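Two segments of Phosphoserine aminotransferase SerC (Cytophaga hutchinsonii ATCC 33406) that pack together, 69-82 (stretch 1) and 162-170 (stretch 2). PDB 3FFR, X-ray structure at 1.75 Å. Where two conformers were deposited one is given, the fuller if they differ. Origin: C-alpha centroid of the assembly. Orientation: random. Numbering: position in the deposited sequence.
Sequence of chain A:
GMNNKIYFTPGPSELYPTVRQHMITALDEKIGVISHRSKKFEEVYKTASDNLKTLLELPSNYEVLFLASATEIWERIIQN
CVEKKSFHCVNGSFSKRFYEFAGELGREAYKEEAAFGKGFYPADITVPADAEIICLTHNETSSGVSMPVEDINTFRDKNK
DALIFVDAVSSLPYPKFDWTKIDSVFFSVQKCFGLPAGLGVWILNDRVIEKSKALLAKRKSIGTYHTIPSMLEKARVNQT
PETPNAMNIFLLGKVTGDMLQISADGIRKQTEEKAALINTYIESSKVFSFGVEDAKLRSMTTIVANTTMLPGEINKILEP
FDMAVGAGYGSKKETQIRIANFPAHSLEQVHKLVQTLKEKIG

Stretch 1 69-82: SATEIWERIIQNCV
Stretch 2 (162-170) ALIFVDAVS

A buried helix lies nearly antiparallel along a single strand, and the two are joined by a row of apolar contacts, the largest share at one phenylalanine ring, with a single hydrogen bond across. Helix 70-81 and strand 163-167 run with their N-to-C directions 168° apart, and their axes approach to 11.0 Å. The register fits this direction: Ala-70 CA sits 7.1 Å from Val-169 CA, Ile-77 CA 8.5 Å from Phe-165 CA, and Cys-81 CA 8.3 Å from Leu-163 CA.

The strand is extended, with phi between -80° and -118° and psi between 111° and 132°, so its side chains alternate. Leu-163, Phe-165 and Asp-167 point toward the helix, while Val-166 points away. Beyond the strand, Val-169 at -52/-44 also points toward the helix. Residues 70-80 hold helical values, phi -54° to -86° and psi -21° to -51°, with Cys-81 at -130/0; Val-82 is the first residue after the helix to leave helical phi/psi. On the helix, Ala-70, Ile-77 and Cys-81 point toward the strand; the steps of seven and four residues keep them on one side.

Phe-165 (chi1 m, chi2 86°) is the centre. Ile-77 (chi1 m, chi2 t) sets CG2 over one face of its ring, 3.7 Å from the centroid of the Phe-165 ring and 7° off the normal, a CH-pi contact, while Ile-77 CD1 reaches Phe-165 CD2 at 3.6 Å. Cys-81, chi1 m, approaches the same ring obliquely, its SG 3.9 Å from Phe-165 CZ, and its CB lies 4.0 Å from CD1 of Leu-163 (m, t). At the helix start the backbones come closer, and Ala-70 CB meets CG2 of Val-169 (chi1 t) at 3.4 Å.

The polar link comes from Trp-74 (chi1 m, chi2 -18°), whose CA-to-CB bond points sideways but whose ring end comes nearer the strand. Trp-74 NE1 donates to Asp-167 OD2 at 3.3 Å, 152° at the hydrogen, with the oxygen at the ring edge near its plane. Asp-167 (chi1 t, chi2 -29°) also accepts through OD1 from Val-169 N at 3.1 Å, so one carboxylate holds the turn after the strand and receives the indole.

Ser-69, chi1 p, caps the helix: its OG accepts from Glu-72 N at 3.0 Å. Away from the contact, Arg-76 (m, m, t) forms a salt bridge with Glu-72 (t, t), Arg-76 NE to Glu-72 OE2 2.9 Å, and its NH1 donates to Gln-79 OE1 at 2.8 Å. The helix thus keeps its charged groups off the strand-facing side.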

# COMPACT_ATOMS: atom_id res chain seq x y z
N SER A 69 -1.20 5.10 0.30
CA SER A 69 -2.30 5.82 -0.37
C SER A 69 -2.43 7.22 0.21
O SER A 69 -1.86 7.53 1.26
CB SER A 69 -3.65 5.07 -0.11
OG SER A 69 -3.95 5.00 1.29
N ALA A 70 -3.16 8.11 -0.49
CA ALA A 70 -3.40 9.47 0.04
C ALA A 70 -4.31 9.39 1.26
O ALA A 70 -4.19 10.15 2.22
CB ALA A 70 -3.97 10.44 -1.04
N THR A 71 -5.21 8.42 1.22
CA THR A 71 -6.17 8.22 2.33
C THR A 71 -5.42 7.85 3.62
O THR A 71 -5.69 8.37 4.72
CB THR A 71 -7.24 7.16 1.98
OG1 THR A 71 -7.94 7.56 0.78
CG2 THR A 71 -8.28 6.99 3.12
N GLU A 72 -4.39 7.02 3.47
CA GLU A 72 -3.54 6.70 4.60
C GLU A 72 -2.91 7.99 5.17
O GLU A 72 -2.87 8.20 6.39
CB GLU A 72 -2.41 5.73 4.25
CG GLU A 72 -1.60 5.46 5.49
CD GLU A 72 -0.38 4.56 5.38
OE1 GLU A 72 -0.05 4.06 4.29
OE2 GLU A 72 0.27 4.37 6.46
N ILE A 73 -2.43 8.83 4.26
CA ILE A 73 -1.80 10.10 4.61
C ILE A 73 -2.78 11.01 5.40
O ILE A 73 -2.40 11.61 6.43
CB ILE A 73 -1.13 10.82 3.42
CG1 ILE A 73 0.04 9.98 2.88
CG2 ILE A 73 -0.64 12.23 3.86
CD1 ILE A 73 0.50 10.40 1.49
N TRP A 74 -4.04 11.04 5.00
CA TRP A 74 -5.03 11.81 5.81
C TRP A 74 -4.98 11.35 7.29
O TRP A 74 -4.92 12.12 8.23
CB TRP A 74 -6.44 11.59 5.34
CG TRP A 74 -6.85 12.25 4.08
CD1 TRP A 74 -6.25 13.30 3.43
CD2 TRP A 74 -8.01 11.92 3.31
NE1 TRP A 74 -6.97 13.64 2.30
CE2 TRP A 74 -8.06 12.81 2.20
CE3 TRP A 74 -9.01 10.99 3.45
CZ2 TRP A 74 -9.10 12.78 1.28
CZ3 TRP A 74 -10.02 10.94 2.53
CH2 TRP A 74 -10.05 11.81 1.45
N GLU A 75 -5.07 10.04 7.47
CA GLU A 75 -5.04 9.45 8.82
C GLU A 75 -3.76 9.79 9.57
O GLU A 75 -3.79 10.19 10.75
CB GLU A 75 -5.26 7.94 8.76
CG GLU A 75 -5.36 7.30 10.14
CD GLU A 75 -5.51 5.79 10.06
OE1 GLU A 75 -4.48 5.13 9.90
OE2 GLU A 75 -6.62 5.32 10.29
N ARG A 76 -2.62 9.63 8.89
CA ARG A 76 -1.31 9.85 9.50
C ARG A 76 -1.09 11.31 9.86
O ARG A 76 -0.39 11.62 10.86
CB ARG A 76 -0.15 9.34 8.63
CG ARG A 76 -0.22 7.88 8.23
CD ARG A 76 -0.59 6.96 9.36
NE ARG A 76 -0.59 5.55 8.91
CZ ARG A 76 -0.94 4.53 9.68
NH1 ARG A 76 -1.38 4.78 10.92
NH2 ARG A 76 -0.83 3.29 9.23
N ILE A 77 -1.64 12.22 9.07
CA ILE A 77 -1.55 13.65 9.40
C ILE A 77 -2.17 13.93 10.76
O ILE A 77 -1.57 14.58 11.63
CB ILE A 77 -2.22 14.57 8.32
CG1 ILE A 77 -1.31 14.62 7.08
CG2 ILE A 77 -2.51 16.00 8.88
CD1 ILE A 77 -1.98 15.18 5.80
N ILE A 78 -3.37 13.40 10.97
CA ILE A 78 -4.09 13.66 12.22
C ILE A 78 -3.40 12.95 13.39
O ILE A 78 -3.19 13.53 14.48
CB ILE A 78 -5.58 13.32 12.10
CG1 ILE A 78 -6.23 14.16 10.98
CG2 ILE A 78 -6.32 13.60 13.42
CD1 ILE A 78 -7.58 13.60 10.50
N GLN A 79 -2.99 11.71 13.17
CA GLN A 79 -2.31 10.97 14.25
C GLN A 79 -1.00 11.55 14.70
O GLN A 79 -0.68 11.55 15.90
CB GLN A 79 -2.06 9.51 13.85
CG GLN A 79 -3.36 8.70 13.68
CD GLN A 79 -3.13 7.34 13.02
OE1 GLN A 79 -2.15 7.13 12.31
NE2 GLN A 79 -4.05 6.40 13.27
N ASN A 80 -0.24 12.03 13.74
CA ASN A 80 1.09 12.59 14.02
C ASN A 80 1.14 14.05 14.41
O ASN A 80 2.08 14.47 15.07
CB ASN A 80 1.99 12.43 12.80
CG ASN A 80 2.55 11.01 12.66
OD1 ASN A 80 3.62 10.68 13.24
ND2 ASN A 80 1.88 10.19 11.82
N CYS A 81 0.10 14.80 14.06
CA CYS A 81 0.18 16.24 14.17
C CYS A 81 -0.93 16.99 14.88
O CYS A 81 -0.86 18.20 15.01
CB CYS A 81 0.35 16.86 12.79
SG CYS A 81 1.75 16.19 11.81
N VAL A 82 -1.94 16.28 15.35
CA VAL A 82 -3.06 16.94 16.01
C VAL A 82 -3.33 16.33 17.37
O VAL A 82 -3.66 15.17 17.49
CB VAL A 82 -4.38 16.86 15.19
CG1 VAL A 82 -5.51 17.69 15.92
CG2 VAL A 82 -4.18 17.35 13.72
N ALA A 162 -0.04 27.37 13.05
CA ALA A 162 -0.69 26.16 12.48
C ALA A 162 0.21 25.53 11.42
O ALA A 162 1.00 26.22 10.74
CB ALA A 162 -2.04 26.48 11.89
N LEU A 163 0.08 24.21 11.29
CA LEU A 163 0.72 23.49 10.19
C LEU A 163 -0.29 23.45 9.06
O LEU A 163 -1.43 23.05 9.25
CB LEU A 163 1.06 22.05 10.57
CG LEU A 163 2.05 21.90 11.73
CD1 LEU A 163 2.03 20.40 12.16
CD2 LEU A 163 3.46 22.41 11.37
N ILE A 164 0.15 23.91 7.89
CA ILE A 164 -0.71 23.93 6.70
C ILE A 164 -0.41 22.76 5.77
O ILE A 164 0.69 22.64 5.22
CB ILE A 164 -0.62 25.30 5.93
CG1 ILE A 164 -1.00 26.45 6.85
CG2 ILE A 164 -1.56 25.28 4.70
CD1 ILE A 164 -0.80 27.85 6.23
N PHE A 165 -1.43 21.93 5.59
CA PHE A 165 -1.40 20.72 4.72
C PHE A 165 -2.27 20.95 3.51
O PHE A 165 -3.43 21.35 3.63
CB PHE A 165 -1.92 19.47 5.44
CG PHE A 165 -1.11 19.06 6.61
CD1 PHE A 165 -1.36 19.62 7.86
CD2 PHE A 165 -0.07 18.15 6.47
CE1 PHE A 165 -0.55 19.25 8.95
CE2 PHE A 165 0.72 17.77 7.53
CZ PHE A 165 0.49 18.34 8.79
N VAL A 166 -1.72 20.65 2.34
CA VAL A 166 -2.47 20.77 1.09
C VAL A 166 -2.61 19.41 0.39
O VAL A 166 -1.63 18.73 0.08
CB VAL A 166 -1.82 21.79 0.13
CG1 VAL A 166 -2.68 21.95 -1.14
CG2 VAL A 166 -1.60 23.15 0.81
N ASP A 167 -3.86 19.02 0.17
CA ASP A 167 -4.22 17.87 -0.65
C ASP A 167 -4.14 18.32 -2.10
O ASP A 167 -4.88 19.21 -2.54
CB ASP A 167 -5.60 17.36 -0.22
CG ASP A 167 -6.11 16.20 -1.04
OD1 ASP A 167 -5.75 16.08 -2.23
OD2 ASP A 167 -6.92 15.45 -0.46
N ALA A 168 -3.15 17.79 -2.82
CA ALA A 168 -2.97 18.08 -4.29
C ALA A 168 -2.95 16.75 -5.08
O ALA A 168 -2.32 16.61 -6.10
CB ALA A 168 -1.70 18.92 -4.55
N VAL A 169 -3.69 15.81 -4.53
CA VAL A 169 -3.81 14.46 -5.02
C VAL A 169 -4.17 14.41 -6.49
O VAL A 169 -3.56 13.68 -7.27
CB VAL A 169 -4.83 13.63 -4.18
CG1 VAL A 169 -5.17 12.29 -4.86
CG2 VAL A 169 -4.30 13.41 -2.73
N SER A 170 -5.11 15.25 -6.89
CA SER A 170 -5.59 15.22 -8.29
C SER A 170 -5.09 16.39 -9.11
O SER A 170 -5.65 16.73 -10.17
CB SER A 170 -7.11 15.10 -8.33
OG SER A 170 -7.72 16.20 -7.65